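Local coordinates for succinylglutamate desuccinylase (Chromobacterium violaceum, PDB 1YW4), which probably hydrolyses N-succinylglutamate to succinate and glutamate with a bound zinc ion, the last step of arginine degradation by the AST pathway, at residues G57-P62 with D147-I152. Sequence-based numbering, arbitrary orientation.
Sequences GNETAP and DLHTAI. With ZN (zinc ion), chain C.
N58 meets I152 at the outer end of the contact, its amide ND2 3.4 Å from the methyl CD1 of I152, the two side chains crossing at about a right angle. E59 follows and reaches into the zinc site. Its side chain runs extended beyond CG (chi2 -176°), and the carboxylate grips the zinc ion with both oxygens, OE1 at 2.3 Å and OE2 at 2.4 Å. H149 binds the same ion through ND1, its ring plane turned 71° from the E59 carboxylate; on the far side of the ring NE2 donates to OD2 of D147, 2.5 Å away and in the ring plane, though NE2 sits well above the plane of the D147 carboxylate, a His-carboxylate hydrogen bond that, with the zinc at ND1, holds the ring from both nitrogens. E59 OE1 also accepts a weak hydrogen bond from the backbone N of T150 (3.2 Å). A water on the zinc donates to T150 O, and H56 completes the site, giving the His, Glu, His zinc set of the AspA/AstE family. A second water bridges E59 O and L148 O. At A61 a third water accepts from the backbone N and also hydrogen-bonds T150 OG1, while CB faces the methyl CG2 of T150. P62 closes the segment: its CB presses on CB of L148 at 3.4 Å, a tight contact, and its CD lies 3.6 Å from T150 CG2. The buried contact thus sets the loop leading into helix 61-75 against the end of strand 143-151, which lies between strands 48-53 and 209-215; the latter brings E214, the predicted active-site residue, against H149.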
ATOM      1  N   GLY A  57      28.769  14.080 -10.880  1.00 12.61           N
ATOM      2  CA  GLY A  57      29.673  14.278 -12.004  1.00 11.71           C
ATOM      3  C   GLY A  57      30.047  13.109 -12.892  1.00 13.97           C
ATOM      4  O   GLY A  57      30.531  13.320 -14.008  1.00 15.45           O
ATOM      5  N   ASN A  58      29.824  11.885 -12.425  1.00 13.92           N
ATOM      6  CA  ASN A  58      30.169  10.696 -13.203  1.00 14.27           C
ATOM      7  C   ASN A  58      29.001  10.169 -14.036  1.00 14.20           C
ATOM      8  O   ASN A  58      29.159   9.201 -14.773  1.00 13.76           O
ATOM      9  CB  ASN A  58      30.670   9.589 -12.263  1.00 15.91           C
ATOM     10  CG  ASN A  58      29.609   9.151 -11.274  1.00 17.80           C
ATOM     11  OD1 ASN A  58      28.963   9.979 -10.643  1.00 16.97           O
ATOM     12  ND2 ASN A  58      29.430   7.841 -11.130  1.00 18.94           N
ATOM     13  N   GLU A  59      27.833  10.800 -13.924  1.00 13.24           N
ATOM     14  CA  GLU A  59      26.648  10.363 -14.680  1.00 12.92           C
ATOM     15  C   GLU A  59      26.521  11.297 -15.883  1.00 11.86           C
ATOM     16  O   GLU A  59      25.685  12.197 -15.914  1.00 12.47           O
ATOM     17  CB  GLU A  59      25.421  10.425 -13.764  1.00 11.06           C
ATOM     18  CG  GLU A  59      25.774   9.947 -12.352  1.00 13.77           C
ATOM     19  CD  GLU A  59      24.608   9.880 -11.388  1.00 13.31           C
ATOM     20  OE1 GLU A  59      23.563  10.516 -11.652  1.00 11.31           O
ATOM     21  OE2 GLU A  59      24.754   9.193 -10.346  1.00 14.97           O
ATOM     22  N   THR A  60      27.357  11.038 -16.886  1.00 12.62           N
ATOM     23  CA  THR A  60      27.457  11.877 -18.073  1.00 13.55           C
ATOM     24  C   THR A  60      26.456  11.701 -19.210  1.00 13.87           C
ATOM     25  O   THR A  60      26.254  12.626 -19.984  1.00 16.43           O
ATOM     26  CB  THR A  60      28.875  11.779 -18.661  1.00 13.48           C
ATOM     27  OG1 THR A  60      29.051  10.509 -19.307  1.00 16.97           O
ATOM     28  CG2 THR A  60      29.901  11.915 -17.553  1.00 12.43           C
ATOM     29  N   ALA A  61      25.832  10.535 -19.322  1.00 13.47           N
ATOM     30  CA  ALA A  61      24.872  10.319 -20.396  1.00 12.75           C
ATOM     31  C   ALA A  61      23.853  11.466 -20.480  1.00 12.22           C
ATOM     32  O   ALA A  61      23.716  12.105 -21.528  1.00 12.07           O
ATOM     33  CB  ALA A  61      24.149   8.971 -20.215  1.00 11.34           C
ATOM     34  N   PRO A  62      23.124  11.752 -19.383  1.00 10.84           N
ATOM     35  CA  PRO A  62      22.147  12.848 -19.456  1.00 12.63           C
ATOM     36  C   PRO A  62      22.780  14.189 -19.833  1.00 14.02           C
ATOM     37  O   PRO A  62      22.154  15.022 -20.496  1.00 12.76           O
ATOM     38  CB  PRO A  62      21.535  12.869 -18.052  1.00 13.04           C
ATOM     39  CG  PRO A  62      21.661  11.433 -17.601  1.00 12.04           C
ATOM     40  CD  PRO A  62      23.072  11.092 -18.068  1.00 10.44           C
ATOM     41  N   ASP A 147      15.262  15.947 -12.995  1.00 10.33           N
ATOM     42  CA  ASP A 147      16.633  15.864 -12.541  1.00 11.53           C
ATOM     43  C   ASP A 147      17.097  14.525 -13.121  1.00 10.33           C
ATOM     44  O   ASP A 147      16.641  13.460 -12.708  1.00 12.96           O
ATOM     45  CB  ASP A 147      16.680  15.882 -11.013  1.00 10.71           C
ATOM     46  CG  ASP A 147      18.091  15.891 -10.486  1.00 13.34           C
ATOM     47  OD1 ASP A 147      18.972  16.428 -11.202  1.00 11.59           O
ATOM     48  OD2 ASP A 147      18.313  15.369  -9.370  1.00 10.59           O
ATOM     49  N   LEU A 148      17.987  14.612 -14.105  1.00 10.56           N
ATOM     50  CA  LEU A 148      18.504  13.460 -14.841  1.00 10.57           C
ATOM     51  C   LEU A 148      19.731  12.776 -14.236  1.00  9.89           C
ATOM     52  O   LEU A 148      20.752  13.412 -14.017  1.00  9.68           O
ATOM     53  CB  LEU A 148      18.819  13.903 -16.273  1.00  9.97           C
ATOM     54  CG  LEU A 148      17.781  14.846 -16.893  1.00 10.69           C
ATOM     55  CD1 LEU A 148      18.130  15.157 -18.357  1.00 11.82           C
ATOM     56  CD2 LEU A 148      16.410  14.184 -16.811  1.00 13.68           C
ATOM     57  N   HIS A 149      19.622  11.467 -14.012  1.00  9.00           N
ATOM     58  CA  HIS A 149      20.690  10.678 -13.416  1.00 11.76           C
ATOM     59  C   HIS A 149      20.927   9.357 -14.151  1.00 11.81           C
ATOM     60  O   HIS A 149      20.109   8.927 -14.967  1.00 11.64           O
ATOM     61  CB  HIS A 149      20.329  10.332 -11.959  1.00 10.48           C
ATOM     62  CG  HIS A 149      20.253  11.516 -11.044  1.00 11.59           C
ATOM     63  ND1 HIS A 149      21.177  11.745 -10.047  1.00 13.22           N
ATOM     64  CD2 HIS A 149      19.348  12.520 -10.953  1.00 10.69           C
ATOM     65  CE1 HIS A 149      20.846  12.835  -9.380  1.00 12.25           C
ATOM     66  NE2 HIS A 149      19.739  13.326  -9.910  1.00 14.27           N
ATOM     67  N   THR A 150      22.069   8.738 -13.872  1.00 13.98           N
ATOM     68  CA  THR A 150      22.399   7.404 -14.380  1.00 14.68           C
ATOM     69  C   THR A 150      23.053   6.756 -13.160  1.00 16.60           C
ATOM     70  O   THR A 150      23.299   7.435 -12.160  1.00 16.59           O
ATOM     71  CB  THR A 150      23.350   7.386 -15.625  1.00 14.77           C
ATOM     72  OG1 THR A 150      24.457   8.272 -15.433  1.00 13.38           O
ATOM     73  CG2 THR A 150      22.577   7.765 -16.898  1.00 14.04           C
ATOM     74  N   ALA A 151      23.316   5.455 -13.214  1.00 17.59           N
ATOM     75  CA  ALA A 151      23.891   4.780 -12.054  1.00 15.92           C
ATOM     76  C   ALA A 151      24.804   3.619 -12.414  1.00 16.17           C
ATOM     77  O   ALA A 151      24.717   3.076 -13.504  1.00 13.57           O
ATOM     78  CB  ALA A 151      22.756   4.276 -11.138  1.00 17.46           C
ATOM     79  N   ILE A 152      25.688   3.252 -11.484  1.00 18.75           N
ATOM     80  CA  ILE A 152      26.615   2.143 -11.690  1.00 19.39           C
ATOM     81  C   ILE A 152      25.875   0.818 -11.509  1.00 18.89           C
ATOM     82  O   ILE A 152      25.990  -0.077 -12.340  1.00 18.99           O
ATOM     83  CB  ILE A 152      27.790   2.183 -10.681  1.00 21.65           C
ATOM     84  CG1 ILE A 152      28.708   3.376 -10.966  1.00 24.10           C
ATOM     85  CG2 ILE A 152      28.589   0.880 -10.752  1.00 24.28           C
ATOM     86  CD1 ILE A 152      28.130   4.719 -10.571  1.00 27.89           C
TER
HETATM   87 ZN    ZN C 501      22.767  10.128  -9.508  1.00 28.91          ZN
HETATM   88  O   HOH W   1      23.386  13.644 -15.341  1.00 18.49           O
HETATM   89  O   HOH W   2      26.193   7.819 -18.052  1.00 13.80           O
HETATM   90  O   HOH W   3      22.098   7.909  -9.744  1.00 15.54           O